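Local coordinates for TLR1789 protein (PDB 2X8X), which probably assists the assembly of beta-barrel proteins into the outer membrane as an Omp85 homologue, represented here by its N-terminal POTRA domains, at residues Gly86-Thr91 with Gly187-Gln192; Glu117-Phe122 with Val145-Ala150; Met182-Gly187 with Lys193-Asp198; Val213-Gly218 with Val224-Asn229. All coordinates share one frame; numbering follows the deposited sequence.

Interaction 1 of 4, residues Gly86-Thr91 with Gly187-Gln192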
loop_
_atom_site.group_PDB
_atom_site.type_symbol
_atom_site.label_atom_id
_atom_site.label_comp_id
_atom_site.label_asym_id
_atom_site.label_seq_id
_atom_site.Cartn_x
_atom_site.Cartn_y
_atom_site.Cartn_z
ATOM N N GLY A 86 -6.593 5.479 9.832
ATOM C CA GLY A 86 -7.807 5.071 9.110
ATOM C C GLY A 86 -8.130 3.615 9.338
ATOM O O GLY A 86 -9.020 3.029 8.694
ATOM N N ASN A 87 -7.414 3.017 10.260
ATOM C CA ASN A 87 -7.545 1.603 10.570
ATOM C C ASN A 87 -8.619 1.301 11.628
ATOM O O ASN A 87 -8.808 2.101 12.536
ATOM C CB ASN A 87 -6.231 1.116 11.111
ATOM C CG ASN A 87 -5.776 1.901 12.326
ATOM O OD1 ASN A 87 -5.708 3.132 12.293
ATOM N ND2 ASN A 87 -5.415 1.199 13.393
ATOM N N GLN A 88 -9.226 0.110 11.555
ATOM C CA GLN A 88 -10.245 -0.364 12.520
ATOM C C GLN A 88 -10.003 -1.840 12.754
ATOM O O GLN A 88 -9.604 -2.225 13.831
ATOM C CB GLN A 88 -11.691 -0.225 12.015
ATOM C CG GLN A 88 -12.301 1.215 11.993
ATOM C CD GLN A 88 -12.247 1.893 10.549
ATOM O OE1 GLN A 88 -11.968 1.220 9.496
ATOM N NE2 GLN A 88 -12.511 3.220 10.511
ATOM N N VAL A 89 -10.262 -2.664 11.744
ATOM C CA VAL A 89 -10.030 -4.107 11.895
ATOM C C VAL A 89 -8.565 -4.501 11.860
ATOM O O VAL A 89 -8.221 -5.555 12.373
ATOM C CB VAL A 89 -10.778 -5.002 10.871
ATOM C CG1 VAL A 89 -12.292 -4.931 11.121
ATOM C CG2 VAL A 89 -10.388 -4.677 9.504
ATOM N N LEU A 90 -7.731 -3.668 11.233
ATOM C CA LEU A 90 -6.269 -3.717 11.408
ATOM C C LEU A 90 -5.867 -2.931 12.628
ATOM O O LEU A 90 -6.104 -1.715 12.737
ATOM C CB LEU A 90 -5.552 -3.178 10.154
ATOM C CG LEU A 90 -3.988 -3.079 10.150
ATOM C CD1 LEU A 90 -3.261 -4.436 10.042
ATOM C CD2 LEU A 90 -3.535 -2.126 8.973
ATOM N N THR A 91 -5.318 -3.604 13.613
ATOM C CA THR A 91 -4.965 -2.887 14.843
ATOM C C THR A 91 -3.536 -2.381 14.728
ATOM O O THR A 91 -2.694 -2.978 14.027
ATOM C CB THR A 91 -5.100 -3.797 16.071
ATOM O OG1 THR A 91 -4.113 -4.821 15.985
ATOM C CG2 THR A 91 -6.527 -4.452 16.136
ATOM N N GLY A 187 -21.325 1.557 9.423
ATOM C CA GLY A 187 -20.207 1.469 10.353
ATOM C C GLY A 187 -19.378 0.193 10.387
ATOM O O GLY A 187 -18.326 0.193 11.012
ATOM N N VAL A 188 -19.815 -0.923 9.771
ATOM C CA VAL A 188 -18.979 -2.135 9.793
ATOM C C VAL A 188 -18.040 -1.987 8.591
ATOM O O VAL A 188 -18.319 -1.184 7.679
ATOM C CB VAL A 188 -19.782 -3.447 9.633
ATOM C CG1 VAL A 188 -20.899 -3.509 10.676
ATOM C CG2 VAL A 188 -20.384 -3.542 8.182
ATOM N N VAL A 189 -16.922 -2.718 8.601
ATOM C CA VAL A 189 -16.043 -2.808 7.453
ATOM C C VAL A 189 -16.589 -3.969 6.583
ATOM O O VAL A 189 -16.752 -5.085 7.044
ATOM C CB VAL A 189 -14.607 -3.221 7.887
ATOM C CG1 VAL A 189 -13.713 -3.326 6.710
ATOM C CG2 VAL A 189 -14.048 -2.264 8.937
ATOM N N LEU A 190 -16.862 -3.678 5.336
ATOM C CA LEU A 190 -17.408 -4.681 4.384
ATOM C C LEU A 190 -16.600 -5.996 4.351
ATOM O O LEU A 190 -15.363 -6.002 4.140
ATOM C CB LEU A 190 -17.502 -4.024 2.981
ATOM C CG LEU A 190 -18.203 -4.846 1.879
ATOM C CD1 LEU A 190 -19.672 -4.895 2.258
ATOM C CD2 LEU A 190 -18.072 -4.144 0.543
ATOM N N ASN A 191 -17.293 -7.126 4.559
ATOM C CA ASN A 191 -16.618 -8.404 4.530
ATOM C C ASN A 191 -17.401 -9.352 3.654
ATOM O O ASN A 191 -18.585 -9.492 3.826
ATOM C CB ASN A 191 -16.537 -8.985 5.914
ATOM C CG ASN A 191 -15.703 -10.216 5.954
ATOM O OD1 ASN A 191 -16.029 -11.236 5.340
ATOM N ND2 ASN A 191 -14.589 -10.127 6.655
ATOM N N GLN A 192 -16.723 -9.994 2.715
ATOM C CA GLN A 192 -17.418 -10.730 1.647
ATOM C C GLN A 192 -18.101 -11.980 2.185
ATOM O O GLN A 192 -19.101 -12.438 1.594
ATOM C CB GLN A 192 -16.434 -11.010 0.490
ATOM C CG GLN A 192 -16.968 -11.864 -0.603
ATOM C CD GLN A 192 -16.253 -13.195 -0.607
ATOM O OE1 GLN A 192 -14.995 -13.234 -0.583
ATOM N NE2 GLN A 192 -17.028 -14.300 -0.629
#
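Val89 and Val189 meet methyl to methyl, reaching toward each other tip to tip, with Val89 CG1 3.9 Å from Val189 CG2. The isopropyl group of Val89 is rotated so that CG1 lies beside its own backbone N (chi1 -67°), which sends that methyl out toward the other loop. Gln88, its chain bent sharply at chi2 (99°), comes in obliquely and borders on the same Val189 CG2. The whole contact buries only about 110 Å², and the nearest CA atoms, those of Val89 and Val189, stay 7.6 Å apart.

The polar work is done around it. Within the first loop Asn87 ND2 donates to Leu90 O at 3.1 Å, the acceptor lying in the amide plane of Asn87, and this closes the turn. Glu151 grips the same loop through the backbone N atoms of Gln88, Val89 and Leu90. Thr91 OG1 accepts from Lys94 N as the N-cap of helix 92-99. Asn191 does the same for helix 192-205, its OD1 meeting Lys193 N, while its ND2 reaches across to Asn126 O.

Leu190 and Gln192, further along the chain, are bonded through their backbones to Gly152 and Gly127 respectively, so the valine pair sits at the junction between two consecutive POTRA domains.

Interaction 2 of 4, residues Glu117-Phe122 with Val145-Ala150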
loop_
_atom_site.group_PDB
_atom_site.type_symbol
_atom_site.label_atom_id
_atom_site.label_comp_id
_atom_site.label_asym_id
_atom_site.label_seq_id
_atom_site.Cartn_x
_atom_site.Cartn_y
_atom_site.Cartn_z
ATOM N N GLU A 117 2.473 -5.151 1.636
ATOM C CA GLU A 117 1.806 -6.334 1.055
ATOM C C GLU A 117 1.259 -7.307 2.116
ATOM O O GLU A 117 0.219 -7.925 1.905
ATOM C CB GLU A 117 2.675 -7.114 0.068
ATOM C CG GLU A 117 2.956 -6.367 -1.236
ATOM C CD GLU A 117 1.730 -5.489 -1.755
ATOM O OE1 GLU A 117 0.559 -5.992 -1.888
ATOM O OE2 GLU A 117 1.950 -4.271 -2.062
ATOM N N LYS A 118 1.943 -7.430 3.247
ATOM C CA LYS A 118 1.398 -8.212 4.371
ATOM C C LYS A 118 0.121 -7.612 4.910
ATOM O O LYS A 118 -0.803 -8.327 5.351
ATOM C CB LYS A 118 2.447 -8.293 5.489
ATOM C CG LYS A 118 3.438 -9.478 5.170
ATOM C CD LYS A 118 4.478 -9.582 6.295
ATOM C CE LYS A 118 5.509 -8.396 6.133
ATOM N NZ LYS A 118 6.904 -8.566 5.522
ATOM N N ILE A 119 0.052 -6.292 4.939
ATOM C CA ILE A 119 -1.216 -5.677 5.432
ATOM C C ILE A 119 -2.384 -6.000 4.445
ATOM O O ILE A 119 -3.493 -6.367 4.855
ATOM C CB ILE A 119 -1.032 -4.166 5.614
ATOM C CG1 ILE A 119 -0.181 -3.849 6.835
ATOM C CG2 ILE A 119 -2.411 -3.476 5.676
ATOM C CD1 ILE A 119 0.255 -2.300 6.802
ATOM N N ASN A 120 -2.142 -5.837 3.159
ATOM C CA ASN A 120 -3.203 -6.046 2.124
ATOM C C ASN A 120 -3.596 -7.496 2.113
ATOM O O ASN A 120 -4.760 -7.819 1.882
ATOM C CB ASN A 120 -2.704 -5.635 0.739
ATOM C CG ASN A 120 -2.433 -4.121 0.639
ATOM O OD1 ASN A 120 -2.962 -3.335 1.447
ATOM N ND2 ASN A 120 -1.631 -3.703 -0.356
ATOM N N THR A 121 -2.635 -8.391 2.414
ATOM C CA THR A 121 -2.952 -9.809 2.545
ATOM C C THR A 121 -3.773 -10.069 3.804
ATOM O O THR A 121 -4.706 -10.854 3.766
ATOM C CB THR A 121 -1.669 -10.713 2.545
ATOM O OG1 THR A 121 -0.972 -10.496 1.323
ATOM C CG2 THR A 121 -2.028 -12.167 2.649
ATOM N N PHE A 122 -3.460 -9.423 4.915
ATOM C CA PHE A 122 -4.328 -9.533 6.079
ATOM C C PHE A 122 -5.792 -9.161 5.729
ATOM O O PHE A 122 -6.710 -9.946 6.008
ATOM C CB PHE A 122 -3.822 -8.730 7.257
ATOM C CG PHE A 122 -4.865 -8.517 8.341
ATOM C CD1 PHE A 122 -5.027 -9.474 9.367
ATOM C CD2 PHE A 122 -5.691 -7.377 8.323
ATOM C CE1 PHE A 122 -6.003 -9.292 10.393
ATOM C CE2 PHE A 122 -6.683 -7.168 9.315
ATOM C CZ PHE A 122 -6.845 -8.129 10.362
ATOM N N VAL A 145 7.442 6.070 10.362
ATOM C CA VAL A 145 6.730 5.939 9.092
ATOM C C VAL A 145 5.192 5.895 9.352
ATOM O O VAL A 145 4.698 5.182 10.253
ATOM C CB VAL A 145 7.231 4.689 8.274
ATOM C CG1 VAL A 145 6.404 4.445 6.923
ATOM C CG2 VAL A 145 8.707 4.869 7.857
ATOM N N THR A 146 4.469 6.712 8.587
ATOM C CA THR A 146 3.001 6.755 8.655
ATOM C C THR A 146 2.413 6.256 7.331
ATOM O O THR A 146 2.799 6.725 6.258
ATOM C CB THR A 146 2.481 8.236 8.901
ATOM O OG1 THR A 146 3.048 8.718 10.142
ATOM C CG2 THR A 146 0.970 8.264 8.967
ATOM N N LEU A 147 1.528 5.280 7.472
ATOM C CA LEU A 147 0.715 4.704 6.418
ATOM C C LEU A 147 -0.802 5.027 6.627
ATOM O O LEU A 147 -1.256 5.271 7.762
ATOM C CB LEU A 147 0.892 3.186 6.519
ATOM C CG LEU A 147 2.291 2.636 6.449
ATOM C CD1 LEU A 147 2.163 1.136 6.560
ATOM C CD2 LEU A 147 2.862 3.015 5.090
ATOM N N GLN A 148 -1.567 4.987 5.532
ATOM C CA GLN A 148 -3.016 5.112 5.565
ATOM C C GLN A 148 -3.565 3.838 5.056
ATOM O O GLN A 148 -2.978 3.263 4.117
ATOM C CB GLN A 148 -3.452 6.200 4.594
ATOM C CG GLN A 148 -2.841 7.559 4.892
ATOM C CD GLN A 148 -3.292 8.623 3.860
ATOM O OE1 GLN A 148 -2.455 9.242 3.225
ATOM N NE2 GLN A 148 -4.578 8.737 3.624
ATOM N N VAL A 149 -4.664 3.361 5.647
ATOM C CA VAL A 149 -5.484 2.319 5.034
ATOM C C VAL A 149 -6.918 2.848 4.797
ATOM O O VAL A 149 -7.375 3.786 5.474
ATOM C CB VAL A 149 -5.544 1.093 5.876
ATOM C CG1 VAL A 149 -4.127 0.462 6.030
ATOM C CG2 VAL A 149 -6.089 1.494 7.216
ATOM N N ALA A 150 -7.557 2.264 3.795
ATOM C CA ALA A 150 -8.995 2.386 3.567
ATOM C C ALA A 150 -9.482 0.967 3.622
ATOM O O ALA A 150 -9.222 0.196 2.707
ATOM C CB ALA A 150 -9.252 2.951 2.229
#
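Ile119 and Val149 mark the closest backbone approach, 9.1 Å between CA atoms, of segment 145-150, on strand 144-150, to segment 117-122, a run within helix 109-125. Side chains bridge that gap, and the atoms that meet are all carbon. Within the helix Glu117 O accepts twice, from Thr121 N in the helical bond and from the Thr121 hydroxyl OG1, each at 2.9 Å, and the two donors reach that oxygen from opposite faces of its carbonyl plane.

Ile119 carries the whole contact, using both of its branches. With CG1 beside the backbone N (chi1 -73°) and the chain then extended, CD1 runs out to Leu147 CD1 at 3.9 Å, the two side chains passing at a slant. The other branch, CG2, faces Val149 CG1 at a looser 4.3 Å. Leu147 and Val149 are two residues apart on the strand, hence on one face of it, and Ile119 spans the pair. This is the helix-on-sheet core of a POTRA domain, in which two helices cover one face of a three-stranded mixed sheet; strand 144-150 is its central strand.

Helix 92-99 adds Ile98 and Phe99 beside Ile119, Phe99 also touching Leu147, and Leu90, in the loop before helix 92-99, also touches Ile119. At the margin of the contact, Asn120 OD1 accepts from Val133 N and ties the helix to strand 132-139.

Interaction 3 of 4, residues Met182-Gly187 with Lys193-Asp198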
loop_
_atom_site.group_PDB
_atom_site.type_symbol
_atom_site.label_atom_id
_atom_site.label_comp_id
_atom_site.label_asym_id
_atom_site.label_seq_id
_atom_site.Cartn_x
_atom_site.Cartn_y
_atom_site.Cartn_z
ATOM N N MET A 182 -29.458 -8.891 8.373
ATOM C CA MET A 182 -28.151 -8.480 7.892
ATOM C C MET A 182 -27.209 -8.059 9.011
ATOM O O MET A 182 -27.527 -7.167 9.804
ATOM C CB MET A 182 -28.302 -7.331 6.884
ATOM C CG MET A 182 -29.014 -7.802 5.613
ATOM S SD MET A 182 -28.963 -6.456 4.433
ATOM C CE MET A 182 -27.168 -6.273 4.103
ATOM N N ASP A 183 -26.046 -8.689 9.043
ATOM C CA ASP A 183 -24.896 -8.186 9.843
ATOM C C ASP A 183 -24.132 -7.027 9.192
ATOM O O ASP A 183 -23.455 -6.251 9.893
ATOM C CB ASP A 183 -23.872 -9.291 10.090
ATOM C CG ASP A 183 -24.370 -10.380 11.016
ATOM O OD1 ASP A 183 -25.240 -10.110 11.904
ATOM O OD2 ASP A 183 -23.839 -11.512 10.865
ATOM N N THR A 184 -24.139 -6.963 7.865
ATOM C CA THR A 184 -23.592 -5.786 7.171
ATOM C C THR A 184 -24.507 -4.580 7.442
ATOM O O THR A 184 -25.649 -4.577 6.987
ATOM C CB THR A 184 -23.521 -6.054 5.661
ATOM O OG1 THR A 184 -22.777 -7.258 5.441
ATOM C CG2 THR A 184 -22.808 -4.906 4.907
ATOM N N GLN A 185 -24.030 -3.594 8.230
ATOM C CA GLN A 185 -24.841 -2.428 8.694
ATOM C C GLN A 185 -23.939 -1.184 8.587
ATOM O O GLN A 185 -22.748 -1.331 8.505
ATOM C CB GLN A 185 -25.347 -2.608 10.149
ATOM C CG GLN A 185 -26.274 -3.820 10.314
ATOM C CD GLN A 185 -27.695 -3.604 9.766
ATOM O OE1 GLN A 185 -28.082 -2.482 9.480
ATOM N NE2 GLN A 185 -28.482 -4.688 9.657
ATOM N N PRO A 186 -24.504 0.030 8.530
ATOM C CA PRO A 186 -23.589 1.189 8.571
ATOM C C PRO A 186 -22.573 1.140 9.724
ATOM O O PRO A 186 -22.906 0.659 10.823
ATOM C CB PRO A 186 -24.514 2.395 8.681
ATOM C CG PRO A 186 -25.743 1.956 7.970
ATOM C CD PRO A 186 -25.893 0.419 8.205
ATOM N N GLY A 187 -21.325 1.557 9.423
ATOM C CA GLY A 187 -20.207 1.469 10.353
ATOM C C GLY A 187 -19.378 0.193 10.387
ATOM O O GLY A 187 -18.326 0.193 11.012
ATOM N N LYS A 193 -17.592 -12.481 3.317
ATOM C CA LYS A 193 -18.128 -13.641 4.044
ATOM C C LYS A 193 -19.460 -13.277 4.672
ATOM O O LYS A 193 -20.420 -14.055 4.629
ATOM C CB LYS A 193 -17.167 -14.035 5.183
ATOM C CG LYS A 193 -16.284 -15.224 4.944
ATOM C CD LYS A 193 -15.612 -15.181 3.570
ATOM C CE LYS A 193 -15.875 -16.488 2.810
ATOM N NZ LYS A 193 -14.583 -16.922 2.216
ATOM N N THR A 194 -19.479 -12.106 5.306
ATOM C CA THR A 194 -20.709 -11.598 5.950
ATOM C C THR A 194 -21.749 -11.225 4.909
ATOM O O THR A 194 -22.913 -11.560 5.112
ATOM C CB THR A 194 -20.492 -10.345 6.855
ATOM O OG1 THR A 194 -19.254 -10.459 7.550
ATOM C CG2 THR A 194 -21.683 -10.200 7.855
ATOM N N VAL A 195 -21.340 -10.559 3.813
ATOM C CA VAL A 195 -22.285 -10.303 2.715
ATOM C C VAL A 195 -22.980 -11.574 2.168
ATOM O O VAL A 195 -24.216 -11.612 1.997
ATOM C CB VAL A 195 -21.675 -9.508 1.527
ATOM C CG1 VAL A 195 -22.716 -9.351 0.439
ATOM C CG2 VAL A 195 -21.158 -8.138 1.973
ATOM N N GLN A 196 -22.179 -12.602 1.924
ATOM C CA GLN A 196 -22.660 -13.923 1.523
ATOM C C GLN A 196 -23.678 -14.487 2.441
ATOM O O GLN A 196 -24.718 -14.948 1.961
ATOM C CB GLN A 196 -21.548 -14.963 1.550
ATOM C CG GLN A 196 -20.393 -14.644 0.740
ATOM C CD GLN A 196 -20.691 -14.656 -0.698
ATOM O OE1 GLN A 196 -21.430 -13.800 -1.210
ATOM N NE2 GLN A 196 -20.085 -15.626 -1.405
ATOM N N ALA A 197 -23.306 -14.543 3.724
ATOM C CA ALA A 197 -24.161 -15.031 4.783
ATOM C C ALA A 197 -25.484 -14.267 4.848
ATOM O O ALA A 197 -26.577 -14.856 5.047
ATOM C CB ALA A 197 -23.401 -14.964 6.137
ATOM N N ASP A 198 -25.376 -12.970 4.662
ATOM C CA ASP A 198 -26.536 -12.093 4.715
ATOM C C ASP A 198 -27.457 -12.437 3.532
ATOM O O ASP A 198 -28.667 -12.495 3.709
ATOM C CB ASP A 198 -26.125 -10.616 4.509
ATOM C CG ASP A 198 -25.519 -9.949 5.787
ATOM O OD1 ASP A 198 -25.555 -10.522 6.915
ATOM O OD2 ASP A 198 -25.001 -8.810 5.631
#
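A helix-borne carboxylate that holds down the loop leading toward its own helix is the core of this contact: Asp198, on helix 192-205, binds two successive backbone N-H groups of 182-187. Asp183 N donates to OD1 of Asp198 at 2.9 Å, on the syn side but well out of the carboxylate plane. Thr184 N meets Asp198 OD2 at 3.0 Å on its syn lone pair, and Thr184 OG1 gives that oxygen a second bond of 2.7 Å. The hydroxyl sits beside its own backbone N (chi1 -54°), next to the N-H, so that both converge on Asp198 OD2. Asp198 OD1 is also in a salt bridge with Arg201, which probably eases the closeness of the two carboxylates, Asp183 OD2 lying 4.4 Å from Asp198 OD1; Asp183 has a long, weak ion pair with Arg201.

Van der Waals contacts flank the bonds. Thr194 CG2 presses on Asp183 CB at 3.3 Å, their side chains crossing roughly at right angles, and Met182 CE lies 3.7 Å from Asp198 OD2. Gln185 NE2 donates to Met182 O at 2.7 Å, tightening the loop. Met182 and Thr184 rest on Leu228 and Leu226 of strand 224-232, and Val195 packs on Leu190.

Interaction 4 of 4, residues Val213-Gly218 with Val224-Asn229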
loop_
_atom_site.group_PDB
_atom_site.type_symbol
_atom_site.label_atom_id
_atom_site.label_comp_id
_atom_site.label_asym_id
_atom_site.label_seq_id
_atom_site.Cartn_x
_atom_site.Cartn_y
_atom_site.Cartn_z
ATOM N N VAL A 213 -25.927 -7.290 -5.152
ATOM C CA VAL A 213 -25.206 -6.310 -4.328
ATOM C C VAL A 213 -24.392 -5.414 -5.257
ATOM O O VAL A 213 -23.727 -5.931 -6.129
ATOM C CB VAL A 213 -24.248 -7.009 -3.328
ATOM C CG1 VAL A 213 -23.475 -5.976 -2.572
ATOM C CG2 VAL A 213 -25.034 -7.811 -2.302
ATOM N N ALA A 214 -24.423 -4.096 -5.080
ATOM C CA ALA A 214 -23.545 -3.219 -5.866
ATOM C C ALA A 214 -22.941 -2.231 -4.881
ATOM O O ALA A 214 -23.602 -1.910 -3.885
ATOM C CB ALA A 214 -24.344 -2.512 -6.921
ATOM N N LEU A 215 -21.748 -1.701 -5.168
ATOM C CA LEU A 215 -21.074 -0.715 -4.304
ATOM C C LEU A 215 -20.955 0.625 -4.976
ATOM O O LEU A 215 -20.603 0.700 -6.135
ATOM C CB LEU A 215 -19.677 -1.232 -3.926
ATOM C CG LEU A 215 -19.676 -2.610 -3.216
ATOM C CD1 LEU A 215 -18.252 -3.165 -3.004
ATOM C CD2 LEU A 215 -20.385 -2.523 -1.880
ATOM N N GLU A 216 -21.255 1.711 -4.279
ATOM C CA GLU A 216 -20.941 3.045 -4.784
ATOM C C GLU A 216 -20.058 3.780 -3.772
ATOM O O GLU A 216 -20.160 3.528 -2.560
ATOM C CB GLU A 216 -22.249 3.794 -5.058
ATOM C CG GLU A 216 -23.042 3.035 -6.169
ATOM C CD GLU A 216 -24.339 3.703 -6.638
ATOM O OE1 GLU A 216 -24.934 4.576 -5.935
ATOM O OE2 GLU A 216 -24.789 3.305 -7.738
ATOM N N PRO A 217 -19.217 4.717 -4.252
ATOM C CA PRO A 217 -18.308 5.402 -3.288
ATOM C C PRO A 217 -19.137 6.245 -2.303
ATOM O O PRO A 217 -20.086 6.922 -2.735
ATOM C CB PRO A 217 -17.429 6.324 -4.192
ATOM C CG PRO A 217 -17.898 6.094 -5.643
ATOM C CD PRO A 217 -19.208 5.324 -5.609
ATOM N N GLY A 218 -18.843 6.182 -1.000
ATOM C CA GLY A 218 -19.509 7.100 -0.046
ATOM C C GLY A 218 -19.247 8.616 -0.268
ATOM O O GLY A 218 -18.537 9.074 -1.186
ATOM N N VAL A 224 -17.914 3.117 1.556
ATOM C CA VAL A 224 -18.913 2.670 0.545
ATOM C C VAL A 224 -20.349 2.786 0.959
ATOM O O VAL A 224 -20.696 2.673 2.154
ATOM C CB VAL A 224 -18.703 1.180 0.051
ATOM C CG1 VAL A 224 -17.570 1.136 -0.934
ATOM C CG2 VAL A 224 -18.455 0.333 1.209
ATOM N N ASN A 225 -21.161 3.006 -0.065
ATOM C CA ASN A 225 -22.602 2.890 -0.015
ATOM C C ASN A 225 -22.962 1.479 -0.566
ATOM O O ASN A 225 -22.728 1.162 -1.756
ATOM C CB ASN A 225 -23.254 4.093 -0.776
ATOM C CG ASN A 225 -24.847 4.061 -0.788
ATOM O OD1 ASN A 225 -25.494 3.278 -0.042
ATOM N ND2 ASN A 225 -25.470 4.922 -1.660
ATOM N N LEU A 226 -23.450 0.599 0.310
ATOM C CA LEU A 226 -23.814 -0.756 -0.147
ATOM C C LEU A 226 -25.261 -0.750 -0.731
ATOM O O LEU A 226 -26.240 -0.427 -0.002
ATOM C CB LEU A 226 -23.697 -1.826 0.951
ATOM C CG LEU A 226 -24.167 -3.185 0.410
ATOM C CD1 LEU A 226 -22.958 -3.854 -0.110
ATOM C CD2 LEU A 226 -24.828 -4.095 1.403
ATOM N N ILE A 227 -25.393 -1.138 -1.996
ATOM C CA ILE A 227 -26.710 -1.061 -2.660
ATOM C C ILE A 227 -27.180 -2.490 -2.772
ATOM O O ILE A 227 -26.408 -3.349 -3.236
ATOM C CB ILE A 227 -26.634 -0.523 -4.115
ATOM C CG1 ILE A 227 -25.770 0.754 -4.266
ATOM C CG2 ILE A 227 -28.025 -0.360 -4.710
ATOM C CD1 ILE A 227 -26.157 1.898 -3.437
ATOM N N LEU A 228 -28.409 -2.752 -2.329
ATOM C CA LEU A 228 -29.076 -4.030 -2.601
ATOM C C LEU A 228 -30.148 -3.765 -3.668
ATOM O O LEU A 228 -31.068 -2.992 -3.438
ATOM C CB LEU A 228 -29.721 -4.575 -1.338
ATOM C CG LEU A 228 -28.896 -5.018 -0.128
ATOM C CD1 LEU A 228 -29.790 -5.836 0.813
ATOM C CD2 LEU A 228 -27.644 -5.802 -0.597
ATOM N N ASN A 229 -30.031 -4.403 -4.845
ATOM C CA ASN A 229 -30.969 -4.245 -5.916
ATOM C C ASN A 229 -31.855 -5.470 -5.797
ATOM O O ASN A 229 -31.375 -6.626 -5.982
ATOM C CB ASN A 229 -30.230 -4.256 -7.251
ATOM C CG ASN A 229 -29.449 -2.950 -7.489
ATOM O OD1 ASN A 229 -30.035 -1.915 -7.491
ATOM N ND2 ASN A 229 -28.125 -3.021 -7.583
HETATM O O HOH W 1 -24.341 6.267 -4.084
#
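Val213 starts the pairing opposite Leu228 as a non-hydrogen-bonded pair, its CG2 lying alongside Leu228 CD2 at 3.7 Å. Its other methyl, CG1, is pressed to 3.3 Å from Leu226 CD1, tighter than usual for two carbons. Ala214 follows in a hydrogen-bonded pair with Ile227: Ala214 N donates to Ile227 O at 2.8 Å, and Ile227 N returns a bond of 2.7 Å to Ala214 O, approaching almost end-on to the C=O. At Leu215 the side chain slants across Leu226, CD2 reaching Leu226 CD1 at 3.4 Å, so that Leu226 CD1 has two tight carbon neighbours, about a right angle apart.

The two strands run antiparallel, at 153° between their directions, and form the hairpin 208-217/224-232 of a POTRA domain, in which 224-232 is the central strand and also pairs with 154-161. Val213, Leu215, Leu226 and Leu228 share one face, where Val195, Leu199 and Leu202 of helix 192-205 cover its Val213-Leu228 end.

On the other face Glu216, hydrogen-bonded to Asn225 through both backbone groups, stretches its chain over Ile227. A bridging water donates to Glu216 OE1 at 2.6 Å and accepts from Asn225 ND2 at 3.0 Å; OE1 also has a salt bridge to Arg160, and Asn225 OD1 bonds Thr158. Beyond Pro217, whose CB points away from the partner strand, Gly218 passes Val224 as the chain enters the loop.

How the interactions relate
Segment 86-91 comes first and waits some hundred residues for its partner, 187-192; interaction 1 therefore closes a long loop from one POTRA domain to the next. Interaction 2 falls within that loop and joins helix to sheet in the middle of the three POTRA domains, touching interaction 1 where Leu90 CD2 meets Ile119 CG2. Interaction 3 crosses interaction 1: 182-187 lies within the loop that interaction 1 closes and 193-198 beyond it. Interaction 4 comes last, a short hairpin closure in series. Leu190, in segment 187-192, packs against Val195 of interaction 3 and Leu215 of interaction 4 inside the last domain, whereas interaction 2 stands about 23 Å, centre to centre, from both 3 and 4.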